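Local coordinates for single-stranded DNA-binding protein 1 (Streptomyces coelicolor, PDB 4DAM), which binds single-stranded DNA as a homotetramer of OB-fold subunits and is implicated in chromosome segregation during sporulation, at the interface of chains A and B. Coordinates in Å, arbitrary orientation; residue numbers count along the deposited sequence, not the author numbering. Chains: chain A/B, Single-stranded DNA-binding protein 1.

The interface of chains A and B. Residues chain A 119, 124; chain B 77, 80-81, 117.
The methyl of A:Ala124 meets the methylene of B:Ser80 at the apolar centre of this patch. A:Ala124 CB and B:Ser80 CB lie 3.5 Å apart, a snug carbon contact. A:Ala124 is the last modelled residue of chain A, so the contact is made by the modelled chain end. A:Leu119 packs next to this pair. Its isobutyl tip enters between the helix end and the strand of chain B. The leading branch, A:Leu119 CD1, comes within 4.2 Å of B:Leu81 CD2, a marginal methyl-to-methyl contact. A:Leu119 CD1 also sits 4.3 Å from B:Ala77 CA, a loose approach to the helix backbone. With CG of A:Leu119 anti to its carbonyl carbon (chi1 -64°) and chi2 at 162°, the fork is turned towards B:Ser80 OG. CD2 of the fork also packs against A:Ala124 in its own chain.

B:Ser80 closes the helix 71-80 and supplies the hydroxyl beside this greasy cluster. A chi1 of 57° tucks the hydroxyl in beside both backbone branches. From there B:Ser80 OG faces the forked end of A:Leu119, 3.5 Å from A:Leu119 CD1 and 3.6 Å from A:Leu119 CD2. These are van der Waals contacts between hydroxyl oxygen and methyl. They make the serine a meeting point for the leucine on its OG and the alanine on its CB.

B:His117, the last residue of strand 114-117, borders the patch on the other side. The imidazole CD2 of B:His117 lies 4.3 Å from A:Ala124 CB, a looser contact.

The patch is small, with 122 Å² of surface hidden over both chains. It joins the loop that follows strand 114-117 of chain A to the helix end and strand end of chain B. The whole interface is two-fold symmetric and belongs to the tetramer. The construct is the OB-fold DNA-binding part of a longer protein. Within chain B, the imidazole ring points an edge at B:Ser80, whose carbonyl carbon lies in the ring plane, and NE2 of B:His117 is 3.3 Å from the backbone O of B:Ser80.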
loop_
_atom_site.group_PDB
_atom_site.type_symbol
_atom_site.label_atom_id
_atom_site.label_comp_id
_atom_site.label_asym_id
_atom_site.label_seq_id
_atom_site.Cartn_x
_atom_site.Cartn_y
_atom_site.Cartn_z
ATOM N N LEU A 119 4.755 9.923 -15.530
ATOM C CA LEU A 119 5.962 10.247 -16.306
ATOM C C LEU A 119 6.735 9.023 -16.780
ATOM O O LEU A 119 7.639 9.155 -17.612
ATOM C CB LEU A 119 6.871 11.159 -15.486
ATOM C CG LEU A 119 6.330 12.555 -15.136
ATOM C CD1 LEU A 119 7.070 13.231 -13.988
ATOM C CD2 LEU A 119 6.255 13.433 -16.391
ATOM N N ALA A 124 5.519 15.166 -19.698
ATOM C CA ALA A 124 4.682 16.067 -18.906
ATOM C C ALA A 124 3.972 17.071 -19.822
ATOM O O ALA A 124 2.742 17.112 -19.894
ATOM C CB ALA A 124 5.528 16.793 -17.875
ATOM N N ALA B 77 11.187 12.532 -15.930
ATOM C CA ALA B 77 11.282 13.240 -14.643
ATOM C C ALA B 77 12.377 14.305 -14.648
ATOM O O ALA B 77 12.179 15.430 -14.179
ATOM C CB ALA B 77 11.473 12.253 -13.482
ATOM N N SER B 80 11.049 17.479 -16.393
ATOM C CA SER B 80 9.782 18.103 -15.931
ATOM C C SER B 80 9.760 18.521 -14.480
ATOM O O SER B 80 8.913 19.346 -14.113
ATOM C CB SER B 80 8.540 17.232 -16.192
ATOM O OG SER B 80 8.660 15.959 -15.591
ATOM N N LEU B 81 10.617 17.948 -13.635
ATOM C CA LEU B 81 10.570 18.239 -12.196
ATOM C C LEU B 81 11.530 19.318 -11.764
ATOM O O LEU B 81 12.697 19.370 -12.205
ATOM C CB LEU B 81 10.867 16.980 -11.361
ATOM C CG LEU B 81 9.893 15.807 -11.527
ATOM C CD1 LEU B 81 10.267 14.672 -10.572
ATOM C CD2 LEU B 81 8.428 16.191 -11.332
ATOM N N HIS B 117 3.231 14.689 -11.574
ATOM C CA HIS B 117 2.827 15.919 -10.960
ATOM C C HIS B 117 1.435 15.734 -10.366
ATOM O O HIS B 117 0.534 15.244 -11.041
ATOM C CB HIS B 117 2.801 17.038 -12.016
ATOM C CG HIS B 117 4.174 17.463 -12.514
ATOM N ND1 HIS B 117 4.944 18.359 -11.854
ATOM C CD2 HIS B 117 4.878 17.103 -13.657
ATOM C CE1 HIS B 117 6.101 18.556 -12.542
ATOM N NE2 HIS B 117 6.070 17.766 -13.633
#